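Local coordinates for fimbria adhesin protein (Klebsiella pneumoniae, PDB 3U4K) that probably helps the bacterium adhere to human tissue as the collagen V-binding adhesin of its fimbriae, of which this is the receptor-binding domain, at residues V69-V83 and M115-F128. Sequence-based numbering, arbitrary orientation.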
loop_
_atom_site.group_PDB
_atom_site.type_symbol
_atom_site.label_atom_id
_atom_site.label_comp_id
_atom_site.label_asym_id
_atom_site.label_seq_id
_atom_site.Cartn_x
_atom_site.Cartn_y
_atom_site.Cartn_z
ATOM N N VAL A 69 18.675 -5.393 -4.605
ATOM C CA VAL A 69 19.387 -6.226 -3.626
ATOM C C VAL A 69 20.459 -7.072 -4.315
ATOM O O VAL A 69 20.193 -7.722 -5.331
ATOM C CB VAL A 69 18.431 -7.140 -2.826
ATOM C CG1 VAL A 69 19.171 -7.862 -1.711
ATOM C CG2 VAL A 69 17.280 -6.338 -2.243
ATOM N N THR A 70 21.666 -7.051 -3.747
ATOM C CA THR A 70 22.819 -7.783 -4.271
ATOM C C THR A 70 23.527 -8.519 -3.137
ATOM O O THR A 70 23.685 -7.977 -2.044
ATOM C CB THR A 70 23.807 -6.823 -4.961
ATOM O OG1 THR A 70 23.090 -5.976 -5.868
ATOM C CG2 THR A 70 24.877 -7.586 -5.735
ATOM N N CYS A 71 23.941 -9.757 -3.405
ATOM C CA CYS A 71 24.656 -10.582 -2.425
ATOM C C CYS A 71 25.998 -11.065 -2.974
ATOM O O CYS A 71 26.323 -10.832 -4.142
ATOM C CB CYS A 71 23.805 -11.784 -2.010
ATOM S SG CYS A 71 22.095 -11.397 -1.573
ATOM N N ASP A 72 26.773 -11.730 -2.116
ATOM C CA ASP A 72 28.058 -12.317 -2.504
ATOM C C ASP A 72 27.907 -13.765 -2.972
ATOM O O ASP A 72 28.555 -14.183 -3.930
ATOM C CB ASP A 72 29.091 -12.210 -1.367
ATOM C CG ASP A 72 28.554 -12.686 -0.015
ATOM O OD1 ASP A 72 27.516 -13.379 0.041
ATOM O OD2 ASP A 72 29.188 -12.368 1.010
ATOM N N ARG A 73 27.051 -14.517 -2.289
ATOM C CA ARG A 73 26.742 -15.891 -2.658
ATOM C C ARG A 73 25.371 -15.942 -3.310
ATOM O O ARG A 73 24.680 -14.924 -3.408
ATOM C CB ARG A 73 26.704 -16.782 -1.418
ATOM C CG ARG A 73 27.937 -16.731 -0.543
ATOM C CD ARG A 73 27.590 -17.218 0.851
ATOM N NE ARG A 73 28.765 -17.361 1.705
ATOM C CZ ARG A 73 29.464 -16.348 2.213
ATOM N NH1 ARG A 73 29.125 -15.091 1.949
ATOM N NH2 ARG A 73 30.514 -16.597 2.986
ATOM N N ASN A 74 24.980 -17.133 -3.750
ATOM C CA ASN A 74 23.596 -17.379 -4.109
ATOM C C ASN A 74 22.813 -17.528 -2.808
ATOM O O ASN A 74 23.063 -18.443 -2.019
ATOM C CB ASN A 74 23.470 -18.628 -4.979
ATOM C CG ASN A 74 22.330 -18.530 -5.971
ATOM O OD1 ASN A 74 21.278 -19.146 -5.788
ATOM N ND2 ASN A 74 22.531 -17.745 -7.030
ATOM N N THR A 75 21.883 -16.606 -2.580
ATOM C CA THR A 75 21.185 -16.507 -1.302
ATOM C C THR A 75 19.684 -16.691 -1.473
ATOM O O THR A 75 19.105 -16.240 -2.461
ATOM C CB THR A 75 21.467 -15.144 -0.628
ATOM O OG1 THR A 75 22.883 -14.926 -0.554
ATOM C CG2 THR A 75 20.872 -15.087 0.778
ATOM N N THR A 76 19.070 -17.364 -0.502
ATOM C CA THR A 76 17.615 -17.505 -0.433
ATOM C C THR A 76 17.006 -16.443 0.498
ATOM O O THR A 76 17.221 -16.464 1.712
ATOM C CB THR A 76 17.191 -18.940 -0.031
ATOM O OG1 THR A 76 15.777 -18.980 0.190
ATOM C CG2 THR A 76 17.924 -19.424 1.231
ATOM N N LEU A 77 16.259 -15.509 -0.087
ATOM C CA LEU A 77 15.736 -14.357 0.654
ATOM C C LEU A 77 14.224 -14.341 0.817
ATOM O O LEU A 77 13.483 -14.726 -0.092
ATOM C CB LEU A 77 16.184 -13.043 0.005
ATOM C CG LEU A 77 17.608 -12.546 0.263
ATOM C CD1 LEU A 77 17.851 -11.267 -0.521
ATOM C CD2 LEU A 77 17.880 -12.319 1.747
ATOM N N LYS A 78 13.786 -13.878 1.984
ATOM C CA LYS A 78 12.370 -13.705 2.293
ATOM C C LYS A 78 12.036 -12.210 2.373
ATOM O O LYS A 78 12.508 -11.506 3.269
ATOM C CB LYS A 78 12.038 -14.416 3.607
ATOM C CG LYS A 78 10.625 -14.208 4.123
ATOM C CD LYS A 78 10.511 -14.699 5.559
ATOM C CE LYS A 78 9.173 -14.334 6.182
ATOM N NZ LYS A 78 8.041 -15.032 5.515
ATOM N N SER A 79 11.234 -11.733 1.424
ATOM C CA SER A 79 10.802 -10.333 1.398
ATOM C C SER A 79 9.400 -10.170 1.967
ATOM O O SER A 79 8.464 -10.828 1.519
ATOM C CB SER A 79 10.851 -9.768 -0.023
ATOM O OG SER A 79 12.156 -9.330 -0.353
ATOM N N ASP A 80 9.268 -9.280 2.949
ATOM C CA ASP A 80 7.987 -9.028 3.609
ATOM C C ASP A 80 7.271 -7.796 3.059
ATOM O O ASP A 80 7.884 -6.747 2.864
ATOM C CB ASP A 80 8.181 -8.881 5.122
ATOM C CG ASP A 80 8.708 -10.151 5.773
ATOM O OD1 ASP A 80 9.414 -10.042 6.799
ATOM O OD2 ASP A 80 8.418 -11.254 5.264
ATOM N N ALA A 81 5.974 -7.948 2.799
ATOM C CA ALA A 81 5.105 -6.831 2.437
ATOM C C ALA A 81 4.423 -6.323 3.701
ATOM O O ALA A 81 3.598 -7.023 4.294
ATOM C CB ALA A 81 4.077 -7.265 1.405
ATOM N N LYS A 82 4.784 -5.108 4.109
ATOM C CA LYS A 82 4.351 -4.556 5.390
ATOM C C LYS A 82 3.545 -3.269 5.264
ATOM O O LYS A 82 3.874 -2.385 4.468
ATOM C CB LYS A 82 5.559 -4.301 6.296
ATOM C CG LYS A 82 6.099 -5.537 6.990
ATOM C CD LYS A 82 7.278 -5.191 7.885
ATOM C CE LYS A 82 7.856 -6.438 8.535
ATOM N NZ LYS A 82 9.131 -6.144 9.245
ATOM N N VAL A 83 2.485 -3.183 6.061
ATOM C CA VAL A 83 1.772 -1.935 6.271
ATOM C C VAL A 83 2.333 -1.331 7.553
ATOM O O VAL A 83 2.267 -1.946 8.620
ATOM C CB VAL A 83 0.255 -2.150 6.401
ATOM C CG1 VAL A 83 -0.447 -0.824 6.642
ATOM C CG2 VAL A 83 -0.297 -2.821 5.152
HETATM N N MSE A 115 0.510 -9.928 -4.746
HETATM C CA MSE A 115 0.100 -10.091 -3.347
HETATM C C MSE A 115 -0.732 -8.939 -2.826
HETATM O O MSE A 115 -0.582 -7.788 -3.254
HETATM C CB MSE A 115 1.323 -10.340 -2.454
HETATM C CG MSE A 115 2.099 -9.068 -2.114
HETATM SE SE MSE A 115 4.006 -9.474 -1.810
HETATM C CE MSE A 115 4.720 -8.365 -3.280
ATOM N N ILE A 116 -1.625 -9.263 -1.893
ATOM C CA ILE A 116 -2.374 -8.274 -1.131
ATOM C C ILE A 116 -1.710 -8.137 0.239
ATOM O O ILE A 116 -1.481 -9.135 0.930
ATOM C CB ILE A 116 -3.862 -8.670 -0.991
ATOM C CG1 ILE A 116 -4.506 -8.805 -2.379
ATOM C CG2 ILE A 116 -4.616 -7.646 -0.149
ATOM C CD1 ILE A 116 -5.713 -9.716 -2.435
ATOM N N TYR A 117 -1.379 -6.903 0.609
ATOM C CA TYR A 117 -0.692 -6.612 1.867
ATOM C C TYR A 117 -1.595 -6.915 3.066
ATOM O O TYR A 117 -2.784 -6.593 3.033
ATOM C CB TYR A 117 -0.284 -5.141 1.906
ATOM C CG TYR A 117 0.918 -4.764 1.066
ATOM C CD1 TYR A 117 2.052 -4.221 1.661
ATOM C CD2 TYR A 117 0.916 -4.921 -0.322
ATOM C CE1 TYR A 117 3.155 -3.861 0.906
ATOM C CE2 TYR A 117 2.017 -4.561 -1.085
ATOM C CZ TYR A 117 3.135 -4.030 -0.466
ATOM O OH TYR A 117 4.241 -3.663 -1.203
ATOM N N PRO A 118 -1.038 -7.535 4.127
ATOM C CA PRO A 118 0.347 -7.992 4.235
ATOM C C PRO A 118 0.573 -9.399 3.670
ATOM O O PRO A 118 -0.364 -10.202 3.584
ATOM C CB PRO A 118 0.595 -7.982 5.744
ATOM C CG PRO A 118 -0.738 -8.285 6.333
ATOM C CD PRO A 118 -1.779 -7.746 5.385
ATOM N N ASP A 119 1.820 -9.668 3.288
ATOM C CA ASP A 119 2.246 -10.971 2.783
ATOM C C ASP A 119 3.772 -11.057 2.811
ATOM O O ASP A 119 4.449 -10.122 3.245
ATOM C CB ASP A 119 1.725 -11.196 1.356
ATOM C CG ASP A 119 1.433 -12.663 1.059
ATOM O OD1 ASP A 119 1.600 -13.510 1.964
ATOM O OD2 ASP A 119 1.028 -12.968 -0.085
ATOM N N SER A 120 4.308 -12.187 2.357
ATOM C CA SER A 120 5.751 -12.358 2.223
ATOM C C SER A 120 6.085 -13.213 1.011
ATOM O O SER A 120 5.344 -14.133 0.673
ATOM C CB SER A 120 6.350 -12.971 3.488
ATOM O OG SER A 120 5.739 -14.210 3.788
ATOM N N TYR A 121 7.197 -12.891 0.356
ATOM C CA TYR A 121 7.654 -13.635 -0.815
ATOM C C TYR A 121 9.069 -14.180 -0.631
ATOM O O TYR A 121 9.955 -13.485 -0.126
ATOM C CB TYR A 121 7.571 -12.767 -2.073
ATOM C CG TYR A 121 7.977 -13.485 -3.343
ATOM C CD1 TYR A 121 7.207 -14.535 -3.853
ATOM C CD2 TYR A 121 9.126 -13.113 -4.036
ATOM C CE1 TYR A 121 7.578 -15.195 -5.014
ATOM C CE2 TYR A 121 9.503 -13.765 -5.200
ATOM C CZ TYR A 121 8.728 -14.803 -5.684
ATOM O OH TYR A 121 9.101 -15.449 -6.838
ATOM N N THR A 122 9.270 -15.428 -1.048
ATOM C CA THR A 122 10.573 -16.073 -0.948
ATOM C C THR A 122 11.108 -16.469 -2.320
ATOM O O THR A 122 10.384 -17.036 -3.142
ATOM C CB THR A 122 10.529 -17.304 -0.023
ATOM O OG1 THR A 122 9.836 -16.967 1.184
ATOM C CG2 THR A 122 11.939 -17.770 0.326
ATOM N N THR A 123 12.377 -16.148 -2.556
ATOM C CA THR A 123 13.084 -16.522 -3.782
ATOM C C THR A 123 14.588 -16.662 -3.507
ATOM O O THR A 123 15.065 -16.325 -2.418
ATOM C CB THR A 123 12.817 -15.523 -4.936
ATOM O OG1 THR A 123 13.431 -15.999 -6.141
ATOM C CG2 THR A 123 13.361 -14.133 -4.605
ATOM N N THR A 124 15.325 -17.160 -4.496
ATOM C CA THR A 124 16.756 -17.419 -4.346
ATOM C C THR A 124 17.536 -16.831 -5.522
ATOM O O THR A 124 17.079 -16.876 -6.664
ATOM C CB THR A 124 17.030 -18.932 -4.184
ATOM O OG1 THR A 124 16.166 -19.462 -3.171
ATOM C CG2 THR A 124 18.475 -19.202 -3.779
ATOM N N GLY A 125 18.705 -16.268 -5.227
ATOM C CA GLY A 125 19.552 -15.644 -6.242
ATOM C C GLY A 125 20.682 -14.860 -5.606
ATOM O O GLY A 125 20.887 -14.925 -4.392
ATOM N N SER A 126 21.416 -14.120 -6.429
ATOM C CA SER A 126 22.525 -13.297 -5.949
ATOM C C SER A 126 22.307 -11.831 -6.308
ATOM O O SER A 126 22.882 -10.940 -5.685
ATOM C CB SER A 126 23.853 -13.800 -6.517
ATOM O OG SER A 126 23.813 -13.842 -7.932
ATOM N N SER A 127 21.482 -11.602 -7.328
ATOM C CA SER A 127 21.008 -10.269 -7.699
ATOM C C SER A 127 19.483 -10.275 -7.724
ATOM O O SER A 127 18.862 -11.284 -8.079
ATOM C CB SER A 127 21.548 -9.855 -9.068
ATOM O OG SER A 127 22.887 -9.408 -8.979
ATOM N N PHE A 128 18.883 -9.149 -7.344
ATOM C CA PHE A 128 17.429 -9.052 -7.243
ATOM C C PHE A 128 16.888 -7.772 -7.869
ATOM O O PHE A 128 17.261 -6.665 -7.469
ATOM C CB PHE A 128 16.984 -9.161 -5.781
ATOM C CG PHE A 128 17.370 -10.455 -5.123
ATOM C CD1 PHE A 128 16.493 -11.533 -5.110
ATOM C CD2 PHE A 128 18.615 -10.600 -4.510
ATOM C CE1 PHE A 128 16.847 -12.730 -4.502
ATOM C CE2 PHE A 128 18.976 -11.796 -3.907
ATOM C CZ PHE A 128 18.088 -12.862 -3.902
#
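Both V69-V83 and M115-F128 turn a corner at the same level, so that one antiparallel pairing passes from one sheet to another and the F128 ring packs where the two sheets meet, against V69, C71 and L77. In this jelly-roll beta-barrel domain, strand 119-125 forms an edge of a five-stranded sheet and pairs antiparallel with strand 74-83; beyond the corners V69 pairs with F128 in a second, three-stranded sheet. In the longer run the hydrogen-bonded pairs are T75 with G125, L77 with T123, S79 with Y121 and A81 with D119; Y121 N reaches S79 O at 2.7 Å, almost straight at 168°. At the corner the chain stays tied by C71 N, which donates to S126 O over 2.8 Å.

Because both chains turn there, residues of both sheets meet round the F128 ring. L77 CD1 lies over one face, 4.0 Å from the ring centroid of F128, a CH-pi contact. C71 SG approaches the edge instead, 3.9 Å from F128 CE2; the sulfur also forms the disulfide with C26, so the aromatic contact sits beside a covalent link to strand 26-28. With CG of F128 anti to its carbonyl carbon (chi1 -60°), the ring swings toward 69-83, putting CE2 and CZ against L77 CD1 and CD2 beside V69 CB.

On the face carrying K78, D80 and S120, the lysine chain stays extended until a bend at chi4 (66°) turns NZ to S120 OG in a weak hydrogen bond; D80 OD2 forms only a long salt bridge with the same amine. At the far end, just before the cis peptide that joins Y117 to P118, the Y117 ring turns a face to A81, whose CB stands 3.7 Å from the Y117 ring centroid, while SE of M115, present as selenomethionine, touches that same A81 CB at 3.9 Å.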